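Long-range contacts in sgbp-b (Bacteroides uniformis, PDB 7K44), which probably binds xyloglucan at the bacterial cell surface as part of a polysaccharide utilization locus of this human gut commensal: residues P32-V37 and A115-R120; P125-K130 and L145-M150; V153-G158 and L176-P181. All blocks are in the same frame, centred on the assembly; numbering follows the deposited sequence. Where two conformers were deposited one is given.

Contact 1 (P32-V37 and A115-R120); sequences PYITRV and AFTPFR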
loop_
_atom_site.group_PDB
_atom_site.type_symbol
_atom_site.label_atom_id
_atom_site.label_comp_id
_atom_site.label_asym_id
_atom_site.label_seq_id
_atom_site.Cartn_x
_atom_site.Cartn_y
_atom_site.Cartn_z
ATOM N N PRO A 32 -30.123 -4.103 17.568
ATOM C CA PRO A 32 -28.740 -4.459 17.895
ATOM C C PRO A 32 -27.903 -4.683 16.648
ATOM O O PRO A 32 -28.409 -5.038 15.581
ATOM C CB PRO A 32 -28.893 -5.759 18.688
ATOM C CG PRO A 32 -30.144 -6.366 18.153
ATOM C CD PRO A 32 -31.057 -5.203 17.866
ATOM N N TYR A 33 -26.599 -4.461 16.794
ATOM C CA TYR A 33 -25.645 -4.760 15.743
ATOM C C TYR A 33 -24.342 -5.225 16.374
ATOM O O TYR A 33 -24.046 -4.926 17.532
ATOM C CB TYR A 33 -25.419 -3.561 14.811
ATOM C CG TYR A 33 -24.799 -2.354 15.482
ATOM C CD1 TYR A 33 -25.583 -1.450 16.193
ATOM C CD2 TYR A 33 -23.435 -2.113 15.392
ATOM C CE1 TYR A 33 -25.020 -0.343 16.799
ATOM C CE2 TYR A 33 -22.862 -1.006 15.991
ATOM C CZ TYR A 33 -23.659 -0.129 16.696
ATOM O OH TYR A 33 -23.090 0.973 17.296
ATOM N N ILE A 34 -23.566 -5.974 15.598
ATOM C CA ILE A 34 -22.266 -6.476 16.024
ATOM C C ILE A 34 -21.218 -5.916 15.078
ATOM O O ILE A 34 -21.301 -6.116 13.861
ATOM C CB ILE A 34 -22.219 -8.013 16.050
ATOM C CG1 ILE A 34 -23.227 -8.570 17.056
ATOM C CG2 ILE A 34 -20.815 -8.483 16.389
ATOM C CD1 ILE A 34 -23.365 -10.080 17.007
ATOM N N THR A 35 -20.239 -5.206 15.632
ATOM C CA THR A 35 -19.131 -4.665 14.859
ATOM C C THR A 35 -18.008 -5.681 14.733
ATOM O O THR A 35 -17.442 -5.869 13.650
ATOM C CB THR A 35 -18.601 -3.410 15.554
ATOM O OG1 THR A 35 -19.649 -2.439 15.646
ATOM C CG2 THR A 35 -17.417 -2.834 14.793
ATOM N N ARG A 36 -17.678 -6.341 15.837
ATOM C CA ARG A 36 -16.569 -7.277 15.869
ATOM C C ARG A 36 -16.689 -8.077 17.153
ATOM O O ARG A 36 -17.474 -7.748 18.050
ATOM C CB ARG A 36 -15.221 -6.562 15.835
ATOM C CG ARG A 36 -15.042 -5.576 16.975
ATOM C CD ARG A 36 -13.715 -4.811 16.895
ATOM N NE ARG A 36 -13.643 -3.794 17.942
ATOM C CZ ARG A 36 -12.935 -3.912 19.062
ATOM N NH1 ARG A 36 -12.221 -5.007 19.290
ATOM N NH2 ARG A 36 -12.944 -2.935 19.962
ATOM N N VAL A 37 -15.885 -9.129 17.230
ATOM C CA VAL A 37 -15.759 -9.949 18.423
ATOM C C VAL A 37 -14.284 -10.029 18.769
ATOM O O VAL A 37 -13.461 -10.389 17.918
ATOM C CB VAL A 37 -16.342 -11.354 18.202
ATOM C CG1 VAL A 37 -16.119 -12.208 19.437
ATOM C CG2 VAL A 37 -17.818 -11.248 17.887
ATOM N N ALA A 115 -29.001 -9.706 16.188
ATOM C CA ALA A 115 -27.786 -9.414 15.447
ATOM C C ALA A 115 -26.933 -10.672 15.421
ATOM O O ALA A 115 -26.980 -11.485 16.348
ATOM C CB ALA A 115 -26.991 -8.256 16.076
ATOM N N PHE A 116 -26.158 -10.836 14.353
ATOM C CA PHE A 116 -25.272 -11.986 14.273
ATOM C C PHE A 116 -24.008 -11.624 13.511
ATOM O O PHE A 116 -23.950 -10.622 12.792
ATOM C CB PHE A 116 -25.956 -13.214 13.660
ATOM C CG PHE A 116 -26.278 -13.077 12.195
ATOM C CD1 PHE A 116 -27.364 -12.327 11.775
ATOM C CD2 PHE A 116 -25.511 -13.723 11.243
ATOM C CE1 PHE A 116 -27.670 -12.216 10.429
ATOM C CE2 PHE A 116 -25.811 -13.615 9.895
ATOM C CZ PHE A 116 -26.891 -12.860 9.490
ATOM N N THR A 117 -22.992 -12.464 13.672
ATOM C CA THR A 117 -21.700 -12.231 13.050
ATOM C C THR A 117 -21.085 -13.588 12.764
ATOM O O THR A 117 -21.372 -14.555 13.480
ATOM C CB THR A 117 -20.785 -11.414 13.987
ATOM O OG1 THR A 117 -19.596 -11.020 13.292
ATOM C CG2 THR A 117 -20.392 -12.214 15.236
ATOM N N PRO A 118 -20.267 -13.708 11.721
ATOM C CA PRO A 118 -19.571 -14.976 11.483
ATOM C C PRO A 118 -18.688 -15.334 12.667
ATOM O O PRO A 118 -18.159 -14.465 13.360
ATOM C CB PRO A 118 -18.722 -14.688 10.236
ATOM C CG PRO A 118 -19.374 -13.530 9.587
ATOM C CD PRO A 118 -19.934 -12.699 10.697
ATOM N N PHE A 119 -18.550 -16.637 12.913
ATOM C CA PHE A 119 -17.676 -17.136 13.962
ATOM C C PHE A 119 -16.918 -18.358 13.469
ATOM O O PHE A 119 -17.492 -19.223 12.796
ATOM C CB PHE A 119 -18.456 -17.532 15.245
ATOM C CG PHE A 119 -17.572 -18.133 16.303
ATOM C CD1 PHE A 119 -16.762 -17.322 17.083
ATOM C CD2 PHE A 119 -17.482 -19.506 16.459
ATOM C CE1 PHE A 119 -15.916 -17.867 18.021
ATOM C CE2 PHE A 119 -16.634 -20.058 17.398
ATOM C CZ PHE A 119 -15.854 -19.240 18.184
ATOM N N ARG A 120 -15.632 -18.427 13.815
ATOM C CA ARG A 120 -14.869 -19.664 13.717
ATOM C C ARG A 120 -13.885 -19.732 14.877
ATOM O O ARG A 120 -13.433 -18.705 15.390
ATOM C CB ARG A 120 -14.177 -19.839 12.358
ATOM C CG ARG A 120 -13.449 -18.620 11.871
ATOM C CD ARG A 120 -12.673 -18.914 10.584
ATOM N NE ARG A 120 -11.610 -19.889 10.795
ATOM C CZ ARG A 120 -11.401 -20.942 10.010
ATOM N NH1 ARG A 120 -12.182 -21.158 8.961
ATOM N NH2 ARG A 120 -10.403 -21.775 10.274
#
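The carbonyl oxygen Pro32 O meets a methyl group rather than a donor across this contact: it lies 3.6 Å from CB of Ala115, and no hydrogen bond joins the two segments. Strands 33-37 and 115-120 run roughly parallel, 28° apart, with their axes 5.8 Å from each other. They are edge strands of two different four-stranded antiparallel sheets, and their meeting closes one side of the N-terminal beta sandwich, whose strand order is consistent with an immunoglobulin-like fold.

Three side chains of 32-37 are turned to the opposing strand. Pro32 sets its CB against Ala115 CB, while Ile34 spans the seam with all three outer carbons. Its CG1 packs on Ala115 CB at 3.9 Å, and its CD1 continues to the backbone of Phe116, reaching CA at 3.8 Å. With chi1 -62° placing CG1 beside the backbone N, the other branch, CG2, is anti to it and meets Thr117 CB at 3.8 Å, the two side chains crossing at about a right angle. Thr117 then turns its methyl to Val37, with CG2 to CG2 at 3.8 Å.

Both strands pair through their backbones within their own sheets, Tyr33 with Gly54 and Ala115 with Val108, and Ile34 also rests on Ile51. The join is therefore mostly packing of aliphatic carbons, against each other and against backbone atoms, with the backbone bonding directed to neighbouring strands.

Contact 2 (P125-K130 and L145-M150); sequences PPSISK and LGQNFM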
loop_
_atom_site.group_PDB
_atom_site.type_symbol
_atom_site.label_atom_id
_atom_site.label_comp_id
_atom_site.label_asym_id
_atom_site.label_seq_id
_atom_site.Cartn_x
_atom_site.Cartn_y
_atom_site.Cartn_z
ATOM N N PRO A 125 -5.006 -17.712 8.223
ATOM C CA PRO A 125 -3.724 -17.066 7.965
ATOM C C PRO A 125 -3.946 -15.656 7.439
ATOM O O PRO A 125 -4.993 -15.364 6.839
ATOM C CB PRO A 125 -3.086 -17.961 6.887
ATOM C CG PRO A 125 -4.240 -18.571 6.187
ATOM C CD PRO A 125 -5.274 -18.802 7.264
ATOM N N PRO A 126 -2.986 -14.759 7.641
ATOM C CA PRO A 126 -3.114 -13.414 7.081
ATOM C C PRO A 126 -2.867 -13.444 5.582
ATOM O O PRO A 126 -2.266 -14.370 5.035
ATOM C CB PRO A 126 -2.009 -12.632 7.799
ATOM C CG PRO A 126 -0.919 -13.671 8.020
ATOM C CD PRO A 126 -1.670 -14.987 8.258
ATOM N N SER A 127 -3.350 -12.405 4.914
ATOM C CA SER A 127 -3.110 -12.245 3.490
ATOM C C SER A 127 -2.877 -10.772 3.215
ATOM O O SER A 127 -3.340 -9.906 3.960
ATOM C CB SER A 127 -4.278 -12.764 2.644
ATOM O OG SER A 127 -5.517 -12.248 3.098
ATOM N N ILE A 128 -2.130 -10.497 2.149
ATOM C CA ILE A 128 -1.829 -9.137 1.719
ATOM C C ILE A 128 -2.384 -8.937 0.318
ATOM O O ILE A 128 -2.082 -9.717 -0.593
ATOM C CB ILE A 128 -0.318 -8.869 1.738
ATOM C CG1 ILE A 128 0.197 -8.895 3.170
ATOM C CG2 ILE A 128 -0.028 -7.520 1.073
ATOM C CD1 ILE A 128 1.705 -9.111 3.283
ATOM N N SER A 129 -3.197 -7.897 0.142
ATOM C CA SER A 129 -3.721 -7.587 -1.181
ATOM C C SER A 129 -3.055 -6.383 -1.835
ATOM O O SER A 129 -2.980 -6.334 -3.064
ATOM C CB SER A 129 -5.236 -7.372 -1.139
ATOM O OG SER A 129 -5.579 -6.293 -0.292
ATOM N N LYS A 130 -2.572 -5.416 -1.058
ATOM C CA LYS A 130 -1.974 -4.216 -1.628
ATOM C C LYS A 130 -0.944 -3.658 -0.654
ATOM O O LYS A 130 -1.106 -3.756 0.562
ATOM C CB LYS A 130 -3.053 -3.161 -1.905
ATOM C CG LYS A 130 -3.533 -3.130 -3.346
ATOM C CD LYS A 130 -3.985 -1.732 -3.744
ATOM C CE LYS A 130 -5.222 -1.311 -2.978
ATOM N NZ LYS A 130 -5.881 -0.141 -3.628
ATOM N N LEU A 145 -2.719 -3.332 2.905
ATOM C CA LEU A 145 -4.099 -3.806 2.935
ATOM C C LEU A 145 -4.105 -5.324 2.851
ATOM O O LEU A 145 -3.305 -5.920 2.125
ATOM C CB LEU A 145 -4.911 -3.272 1.752
ATOM C CG LEU A 145 -5.035 -1.761 1.574
ATOM C CD1 LEU A 145 -6.116 -1.444 0.562
ATOM C CD2 LEU A 145 -5.350 -1.117 2.891
ATOM N N GLY A 146 -5.013 -5.952 3.593
ATOM C CA GLY A 146 -5.100 -7.394 3.544
ATOM C C GLY A 146 -6.201 -7.894 4.446
ATOM O O GLY A 146 -7.173 -7.176 4.682
ATOM N N GLN A 147 -6.069 -9.117 4.951
ATOM C CA GLN A 147 -7.081 -9.687 5.832
ATOM C C GLN A 147 -6.392 -10.451 6.946
ATOM O O GLN A 147 -5.300 -10.996 6.760
ATOM C CB GLN A 147 -8.022 -10.646 5.085
ATOM C CG GLN A 147 -8.835 -10.003 3.964
ATOM C CD GLN A 147 -9.859 -9.006 4.479
ATOM O OE1 GLN A 147 -10.301 -9.089 5.621
ATOM N NE2 GLN A 147 -10.244 -8.063 3.629
ATOM N N ASN A 148 -7.051 -10.490 8.109
ATOM C CA ASN A 148 -6.630 -11.331 9.232
ATOM C C ASN A 148 -5.276 -10.927 9.817
ATOM O O ASN A 148 -4.410 -11.766 10.080
ATOM C CB ASN A 148 -6.703 -12.813 8.875
ATOM C CG ASN A 148 -8.105 -13.224 8.531
ATOM O OD1 ASN A 148 -9.002 -13.128 9.368
ATOM N ND2 ASN A 148 -8.324 -13.620 7.287
ATOM N N PHE A 149 -5.114 -9.622 10.052
ATOM C CA PHE A 149 -3.909 -9.056 10.647
ATOM C C PHE A 149 -3.908 -9.093 12.185
ATOM O O PHE A 149 -3.131 -8.372 12.820
ATOM C CB PHE A 149 -3.708 -7.611 10.166
ATOM C CG PHE A 149 -3.341 -7.475 8.702
ATOM C CD1 PHE A 149 -2.787 -8.526 7.990
ATOM C CD2 PHE A 149 -3.549 -6.267 8.049
ATOM C CE1 PHE A 149 -2.449 -8.378 6.649
ATOM C CE2 PHE A 149 -3.208 -6.103 6.708
ATOM C CZ PHE A 149 -2.657 -7.159 6.006
ATOM N N MET A 150 -4.757 -9.905 12.797
ATOM C CA MET A 150 -4.797 -10.019 14.247
ATOM C C MET A 150 -3.560 -10.746 14.768
ATOM O O MET A 150 -3.011 -11.631 14.110
ATOM C CB MET A 150 -6.014 -10.857 14.622
ATOM C CG MET A 150 -6.083 -12.127 13.764
ATOM S SD MET A 150 -7.718 -12.734 13.370
ATOM C CE MET A 150 -8.323 -11.454 12.292
HETATM O O HOH W 1 -8.115 -8.011 0.956
#
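Segments 125-130 and 145-150 pair as the two arms of an antiparallel beta hairpin in the IPT/TIG domain, interrupted by a classic beta bulge. Ser127 and Gln147 form a hydrogen-bonded pair: Ser127 N to Gln147 O and Gln147 N to Ser127 O are both 3.0 Å. The second donor stands above the carbonyl plane, 36° out of it. Ser127 O also has a CA-H...O contact from Gly146 CA at 3.1 Å. Gly146 has no side chain, and a beta carbon there would run into that same oxygen and press on Ile128 CA.

At the bulge, Ser129 and Lys130 both face Leu145. Leu145 O accepts Ser129 N at 2.8 Å and, more weakly, Lys130 N at 3.3 Å, so one carbonyl serves two successive amides. Ser129 OG lies near the same oxygen in a weak, unsettled bond, and a water is weakly shared by Ser129 OG and Gln147 NE2. The return bond, Leu145 N to Lys130 O, is 2.9 Å and nearly straight at 166°.

The side chains of Lys130 and Leu145 lie side by side on one face, with Lys130 CE 3.7 Å from Leu145 CD1. In the conformer described, one of two deposited, the Lys130 amine bonds Phe322 O and meets the Phe322 ring in a cation-pi contact. Just before the Ser127-Gln147 pair, Pro126 CA makes a CA-H...O contact with Gln147 O. The Phe149 ring turns back toward segment 125-130, its edge to Pro126 and Ile128, with CD1 4.2 Å from Pro126 CB.

Contact 3 (V153-G158 and L176-P181); sequences VSITMG and LTFTMP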
loop_
_atom_site.group_PDB
_atom_site.type_symbol
_atom_site.label_atom_id
_atom_site.label_comp_id
_atom_site.label_asym_id
_atom_site.label_seq_id
_atom_site.Cartn_x
_atom_site.Cartn_y
_atom_site.Cartn_z
ATOM N N VAL A 153 2.974 -11.036 14.887
ATOM C CA VAL A 153 4.234 -11.452 15.478
ATOM C C VAL A 153 5.409 -10.674 14.900
ATOM O O VAL A 153 6.317 -10.281 15.633
ATOM C CB VAL A 153 4.420 -12.973 15.289
ATOM C CG1 VAL A 153 5.807 -13.404 15.717
ATOM C CG2 VAL A 153 3.358 -13.729 16.075
ATOM N N SER A 154 5.410 -10.443 13.590
ATOM C CA SER A 154 6.543 -9.770 12.977
ATOM C C SER A 154 6.130 -9.245 11.615
ATOM O O SER A 154 5.196 -9.748 10.989
ATOM C CB SER A 154 7.743 -10.712 12.822
ATOM O OG SER A 154 7.427 -11.793 11.956
ATOM N N ILE A 155 6.843 -8.206 11.177
ATOM C CA ILE A 155 6.802 -7.735 9.799
ATOM C C ILE A 155 8.244 -7.655 9.325
ATOM O O ILE A 155 9.064 -6.956 9.935
ATOM C CB ILE A 155 6.096 -6.376 9.673
ATOM C CG1 ILE A 155 4.694 -6.451 10.281
ATOM C CG2 ILE A 155 6.033 -5.955 8.203
ATOM C CD1 ILE A 155 3.912 -5.164 10.200
ATOM N N THR A 156 8.562 -8.391 8.264
ATOM C CA THR A 156 9.941 -8.573 7.846
ATOM C C THR A 156 10.084 -8.329 6.348
ATOM O O THR A 156 9.123 -8.420 5.574
ATOM C CB THR A 156 10.443 -9.981 8.186
ATOM O OG1 THR A 156 9.657 -10.949 7.481
ATOM C CG2 THR A 156 10.314 -10.241 9.687
ATOM N N MET A 157 11.319 -8.036 5.953
ATOM C CA MET A 157 11.654 -7.797 4.549
ATOM C C MET A 157 13.119 -8.193 4.395
ATOM O O MET A 157 14.010 -7.448 4.805
ATOM C CB MET A 157 11.434 -6.336 4.185
ATOM C CG MET A 157 11.776 -5.379 5.312
ATOM S SD MET A 157 11.196 -3.702 5.027
ATOM C CE MET A 157 9.426 -3.927 4.993
ATOM N N GLY A 158 13.357 -9.360 3.815
ATOM C CA GLY A 158 14.732 -9.831 3.757
ATOM C C GLY A 158 15.257 -10.029 5.167
ATOM O O GLY A 158 14.607 -10.653 6.013
ATOM N N LEU A 176 -2.892 -2.060 7.940
ATOM C CA LEU A 176 -1.927 -1.686 8.956
ATOM C C LEU A 176 -0.963 -0.670 8.373
ATOM O O LEU A 176 -0.822 -0.550 7.152
ATOM C CB LEU A 176 -1.191 -2.884 9.588
ATOM C CG LEU A 176 -0.349 -3.803 8.707
ATOM C CD1 LEU A 176 0.996 -3.183 8.385
ATOM C CD2 LEU A 176 -0.151 -5.140 9.390
ATOM N N THR A 177 -0.321 0.068 9.267
ATOM C CA THR A 177 0.777 0.947 8.899
ATOM C C THR A 177 1.979 0.628 9.771
ATOM O O THR A 177 1.842 0.140 10.894
ATOM C CB THR A 177 0.416 2.432 9.052
ATOM O OG1 THR A 177 0.089 2.704 10.417
ATOM C CG2 THR A 177 -0.756 2.784 8.183
ATOM N N PHE A 178 3.167 0.902 9.239
ATOM C CA PHE A 178 4.401 0.775 10.001
ATOM C C PHE A 178 5.422 1.751 9.438
ATOM O O PHE A 178 5.257 2.290 8.341
ATOM C CB PHE A 178 4.950 -0.665 10.003
ATOM C CG PHE A 178 5.371 -1.178 8.643
ATOM C CD1 PHE A 178 6.669 -0.992 8.191
ATOM C CD2 PHE A 178 4.476 -1.878 7.832
ATOM C CE1 PHE A 178 7.071 -1.469 6.939
ATOM C CE2 PHE A 178 4.870 -2.370 6.584
ATOM C CZ PHE A 178 6.175 -2.160 6.139
ATOM N N THR A 179 6.485 1.978 10.204
ATOM C CA THR A 179 7.589 2.807 9.749
ATOM C C THR A 179 8.611 1.933 9.040
ATOM O O THR A 179 9.037 0.901 9.570
ATOM C CB THR A 179 8.244 3.529 10.925
ATOM O OG1 THR A 179 7.261 4.353 11.568
ATOM C CG2 THR A 179 9.424 4.383 10.441
ATOM N N MET A 180 8.993 2.340 7.845
ATOM C CA MET A 180 9.944 1.561 7.084
ATOM C C MET A 180 11.292 1.573 7.795
ATOM O O MET A 180 11.824 2.653 8.092
ATOM C CB MET A 180 10.088 2.159 5.685
ATOM C CG MET A 180 11.134 1.485 4.828
ATOM S SD MET A 180 10.614 -0.180 4.376
ATOM C CE MET A 180 12.144 -0.740 3.643
ATOM N N PRO A 181 11.870 0.414 8.080
ATOM C CA PRO A 181 13.187 0.377 8.727
ATOM C C PRO A 181 14.316 0.599 7.732
ATOM O O PRO A 181 14.076 0.992 6.585
ATOM C CB PRO A 181 13.237 -1.041 9.306
ATOM C CG PRO A 181 12.402 -1.847 8.360
ATOM C CD PRO A 181 11.297 -0.934 7.898
#
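Strands 153-157 and 176-179 face each other across the interior of the IPT/TIG beta sandwich, their axes 10.3 Å apart at the closest and their directions 62° from parallel. They belong to opposing sheets of this immunoglobulin-like fold, and no hydrogen bond links them; side chains fill the distance between.

Ile155 and Met157 point inward from one sheet, Leu176 and Phe178 from the other. Ile155 extends fully (chi2 -180°), which carries CD1 to the tip of Leu176, 4.0 Å from its CD1. The same methyl lies 4.1 Å from Phe178 CD2, so Ile155 CD1, Leu176 CD1 and the ring of Phe178 meet in a three-way contact, the leucine methyl in plane at the ring edge. Phe178 is held between the sheets with Val142 and Val162 also against it.

Farther along, Met157 bends at its last torsion (chi3 64°) and so turns CE back toward the ring, 3.9 Å from Phe178 CZ. Its sulfur lies against Pro181 CD at 4.0 Å and close to the end of Met180. All contacts of the Met157 end hold for this conformer, one of two deposited. Leu190 lies beside Met157 in its own sheet, and Tyr205 touches Met180 at the end of the core nearer the calcium-bearing domain. The second branch of Ile155 stands over one face of Phe178, its CG2 4.1 Å above the ring plane and displaced toward the rim.

In the fold
The three contacts follow in series along the chain, without nesting or crossing. Contact 1 closes the longest loop, bringing the first strand of the N-terminal sandwich beside its last, 114-120. A short linker then leads into strand 127-131, and contact 2 closes a hairpin within one sheet of the IPT/TIG sandwich. Strand 152-157 follows directly in the opposite sheet, and contact 3 spans the interior to 175-179, the neighbour of hairpin strand 141-147. Contacts 2 and 3 touch where Phe149 CD2 packs 3.8 Å from Leu176 CD2. Contact 1 stands apart, its centre about 20 Å from that of contact 2 and 30 Å from that of contact 3.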